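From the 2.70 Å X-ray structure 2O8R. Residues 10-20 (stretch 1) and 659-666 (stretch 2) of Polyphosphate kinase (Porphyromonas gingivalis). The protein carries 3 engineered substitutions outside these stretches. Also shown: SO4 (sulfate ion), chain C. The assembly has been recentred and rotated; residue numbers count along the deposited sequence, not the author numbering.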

# COMPACT_ATOMS: atom_id res chain seq x y z
N PHE A 10 32.69 -16.57 -24.79
CA PHE A 10 31.65 -15.84 -24.04
C PHE A 10 30.87 -16.79 -23.14
O PHE A 10 30.43 -17.85 -23.59
CB PHE A 10 30.63 -15.20 -24.99
CG PHE A 10 31.21 -14.18 -25.92
CD1 PHE A 10 31.39 -12.87 -25.51
CD2 PHE A 10 31.54 -14.52 -27.22
CE1 PHE A 10 31.90 -11.91 -26.38
CE2 PHE A 10 32.06 -13.58 -28.09
CZ PHE A 10 32.23 -12.27 -27.67
N PHE A 11 30.68 -16.41 -21.88
CA PHE A 11 29.79 -17.16 -21.00
C PHE A 11 28.39 -16.98 -21.52
O PHE A 11 28.07 -15.93 -22.09
CB PHE A 11 29.80 -16.59 -19.59
CG PHE A 11 31.05 -16.85 -18.84
CD1 PHE A 11 31.58 -18.13 -18.77
CD2 PHE A 11 31.69 -15.81 -18.18
CE1 PHE A 11 32.75 -18.36 -18.05
CE2 PHE A 11 32.85 -16.03 -17.45
CZ PHE A 11 33.39 -17.31 -17.39
N ARG A 12 27.55 -18.00 -21.35
CA ARG A 12 26.11 -17.84 -21.56
C ARG A 12 25.57 -16.93 -20.45
O ARG A 12 26.04 -16.99 -19.31
CB ARG A 12 25.42 -19.19 -21.53
CG ARG A 12 26.05 -20.16 -22.51
CD ARG A 12 25.31 -21.48 -22.61
NE ARG A 12 26.12 -22.44 -23.36
CZ ARG A 12 26.10 -22.60 -24.68
NH1 ARG A 12 25.29 -21.87 -25.44
NH2 ARG A 12 26.90 -23.50 -25.25
N ARG A 13 24.62 -16.07 -20.77
CA ARG A 13 24.19 -15.06 -19.81
C ARG A 13 23.51 -15.65 -18.57
O ARG A 13 23.79 -15.22 -17.45
CB ARG A 13 23.37 -13.95 -20.48
CG ARG A 13 22.16 -14.40 -21.26
CD ARG A 13 21.31 -13.21 -21.67
NE ARG A 13 20.62 -12.63 -20.52
CZ ARG A 13 19.89 -11.52 -20.56
NH1 ARG A 13 19.76 -10.84 -21.69
NH2 ARG A 13 19.29 -11.08 -19.46
N ASP A 14 22.66 -16.65 -18.77
CA ASP A 14 21.93 -17.32 -17.69
C ASP A 14 22.83 -18.10 -16.74
O ASP A 14 22.61 -18.09 -15.54
CB ASP A 14 20.85 -18.23 -18.27
CG ASP A 14 19.83 -17.46 -19.09
OD1 ASP A 14 19.26 -16.50 -18.54
OD2 ASP A 14 19.60 -17.80 -20.27
N MSE A 15 23.83 -18.78 -17.29
CA MSE A 15 24.83 -19.43 -16.47
C MSE A 15 25.54 -18.39 -15.63
O MSE A 15 25.72 -18.55 -14.42
CB MSE A 15 25.84 -20.18 -17.34
CG MSE A 15 25.30 -21.37 -18.10
SE MSE A 15 23.90 -22.37 -17.14
CE MSE A 15 22.34 -21.78 -18.16
N SER A 16 25.92 -17.30 -16.29
CA SER A 16 26.48 -16.15 -15.62
C SER A 16 25.52 -15.62 -14.57
O SER A 16 25.93 -15.27 -13.48
CB SER A 16 26.83 -15.07 -16.64
OG SER A 16 27.06 -13.84 -16.00
N TRP A 17 24.23 -15.59 -14.88
CA TRP A 17 23.27 -15.12 -13.88
C TRP A 17 23.25 -16.04 -12.68
O TRP A 17 23.33 -15.58 -11.55
CB TRP A 17 21.86 -14.98 -14.43
CG TRP A 17 20.94 -14.35 -13.42
CD1 TRP A 17 20.70 -13.02 -13.26
CD2 TRP A 17 20.16 -15.02 -12.43
NE1 TRP A 17 19.81 -12.82 -12.24
CE2 TRP A 17 19.46 -14.03 -11.71
CE3 TRP A 17 19.98 -16.37 -12.08
CZ2 TRP A 17 18.59 -14.33 -10.66
CZ3 TRP A 17 19.11 -16.67 -11.04
CH2 TRP A 17 18.43 -15.65 -10.34
N LEU A 18 23.15 -17.34 -12.94
CA LEU A 18 23.09 -18.33 -11.87
C LEU A 18 24.31 -18.26 -10.97
O LEU A 18 24.23 -18.52 -9.77
CB LEU A 18 22.89 -19.74 -12.46
CG LEU A 18 21.45 -19.98 -12.95
CD1 LEU A 18 21.34 -21.22 -13.83
CD2 LEU A 18 20.47 -20.05 -11.79
N SER A 19 25.43 -17.86 -11.55
CA SER A 19 26.66 -17.63 -10.81
C SER A 19 26.48 -16.51 -9.79
O SER A 19 26.98 -16.59 -8.66
CB SER A 19 27.78 -17.27 -11.79
OG SER A 19 29.02 -17.16 -11.13
N PHE A 20 25.76 -15.47 -10.20
CA PHE A 20 25.46 -14.34 -9.34
C PHE A 20 24.59 -14.78 -8.18
O PHE A 20 24.85 -14.43 -7.03
CB PHE A 20 24.80 -13.23 -10.17
CG PHE A 20 23.90 -12.32 -9.39
CD1 PHE A 20 24.43 -11.42 -8.47
CD2 PHE A 20 22.53 -12.33 -9.60
CE1 PHE A 20 23.61 -10.57 -7.75
CE2 PHE A 20 21.68 -11.49 -8.89
CZ PHE A 20 22.22 -10.60 -7.96
N ILE A 659 36.18 -13.77 -10.26
CA ILE A 659 35.53 -14.76 -11.09
C ILE A 659 36.60 -15.52 -11.87
O ILE A 659 37.58 -14.94 -12.35
CB ILE A 659 34.56 -14.08 -12.09
CG1 ILE A 659 33.57 -13.17 -11.35
CG2 ILE A 659 33.83 -15.11 -12.93
CD1 ILE A 659 32.74 -13.88 -10.31
N ASP A 660 36.42 -16.83 -12.00
CA ASP A 660 37.28 -17.57 -12.89
C ASP A 660 36.55 -17.99 -14.17
O ASP A 660 35.37 -17.67 -14.35
CB ASP A 660 37.92 -18.76 -12.18
CG ASP A 660 36.90 -19.73 -11.63
OD1 ASP A 660 35.93 -20.10 -12.34
OD2 ASP A 660 37.09 -20.16 -10.48
N SER A 661 37.26 -18.72 -15.02
CA SER A 661 36.72 -19.16 -16.30
C SER A 661 35.66 -20.24 -16.15
O SER A 661 34.93 -20.52 -17.09
CB SER A 661 37.83 -19.62 -17.24
OG SER A 661 38.90 -20.23 -16.53
N SER A 662 35.55 -20.83 -14.97
CA SER A 662 34.48 -21.79 -14.72
C SER A 662 33.29 -21.16 -13.98
O SER A 662 32.48 -21.87 -13.37
CB SER A 662 35.01 -22.99 -13.95
OG SER A 662 36.13 -23.54 -14.61
N LEU A 663 33.19 -19.84 -14.06
CA LEU A 663 32.13 -19.04 -13.41
C LEU A 663 32.10 -19.10 -11.87
O LEU A 663 31.06 -18.85 -11.24
CB LEU A 663 30.74 -19.35 -14.01
CG LEU A 663 30.36 -18.62 -15.31
CD1 LEU A 663 29.02 -19.11 -15.82
CD2 LEU A 663 30.31 -17.10 -15.15
N ASN A 664 33.24 -19.43 -11.25
CA ASN A 664 33.25 -19.58 -9.81
C ASN A 664 33.51 -18.29 -9.07
O ASN A 664 34.30 -17.45 -9.52
CB ASN A 664 34.26 -20.62 -9.37
CG ASN A 664 33.83 -22.01 -9.70
OD1 ASN A 664 32.88 -22.52 -9.13
ND2 ASN A 664 34.53 -22.63 -10.64
N ASN A 665 32.83 -18.16 -7.94
CA ASN A 665 32.99 -17.03 -7.06
C ASN A 665 34.10 -17.35 -6.06
O ASN A 665 33.93 -18.19 -5.16
CB ASN A 665 31.67 -16.73 -6.36
CG ASN A 665 30.61 -16.17 -7.30
OD1 ASN A 665 30.74 -15.05 -7.79
ND2 ASN A 665 29.53 -16.93 -7.52
N ILE A 666 35.24 -16.72 -6.25
CA ILE A 666 36.39 -16.95 -5.39
C ILE A 666 36.66 -15.71 -4.52
O ILE A 666 36.96 -14.64 -5.05
CB ILE A 666 37.65 -17.30 -6.22
CG1 ILE A 666 37.35 -18.32 -7.32
CG2 ILE A 666 38.70 -17.87 -5.34
CD1 ILE A 666 36.89 -19.64 -6.81
S SO4 C . 23.22 -16.33 -24.28
O1 SO4 C . 24.06 -15.15 -24.09
O2 SO4 C . 23.18 -17.14 -23.06
O3 SO4 C . 21.86 -15.93 -24.62
O4 SO4 C . 23.80 -17.13 -25.36

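The contact brings the start of a helix and F11, which lies in the loop two residues before it, against a turn more than 640 residues later in the same chain. It is small, burying 362 Å² summed over both sides. L663 gives up the most surface, followed by F11 and S19. The CA-to-CB bonds of all three point toward the opposite stretch.

Two hydrogen bonds cross the contact, and S19 takes part in both. Its side chain donates from OG to the backbone O of L663, at 2.7 Å. Its own backbone O accepts from ND2 of N665, at 2.8 Å and with an angle of 152° at the hydrogen. S19 therefore offers a donor from its side chain and an acceptor from its main chain. The approach of the backbones is closest here too, with CA of S19 lying 6.2 Å from CA of L663. ND2 of N665 reaches the carbonyl of S19 from the side chain of a residue whose CA-to-CB bond points toward the helix. The amide of N665 meets it from the beginning of a strand. OD1 of the same asparagine is hydrogen-bonded elsewhere in the structure.

The apolar part centres on L663. Its CD2 sits over one face of the F11 ring, 3.5 Å from the ring centroid and 10° off the ring normal. This is a CH-pi contact, with the methyl almost directly above the ring centre. The closest atom pair is CD2 of F11 and CD2 of L663, at 3.6 Å. The other methyl reaches the first turns of the helix. CD1 of L663 lies 3.7 Å from CB of M15, a selenomethionine, and 3.6 Å from N of S16. The end of the M15 side chain leads away, so its selenium is not part of this packing.

The F11 ring also meets backbone oxygens of the turn. O of S661 lies near the ring plane, at the edge, 3.2 Å from CE1 of F11. This suits the slightly positive rim of an aromatic ring. O of D660 is 3.6 Å from CZ of F11.

Bonds within each stretch hold these groups in place. D660 to L663 form a type I beta turn, closed by N of L663 donating to O of D660 at 3.1 Å. OD1 of D660 accepts from N of S662 at 2.8 Å and from N of N664 at 3.0 Å, so the carboxylate ties the turn together from one side-chain oxygen. In the other stretch, R12 is the N-cap residue. Its O accepts from N of S16 at 3.0 Å, and O of M15 accepts from N of S19 at 3.0 Å.

A sulfate ion, probably from the crystallisation liquor, binds at the helix start. N of R13 donates to its O2 at 2.9 Å, using an amide left free in the first helical turn.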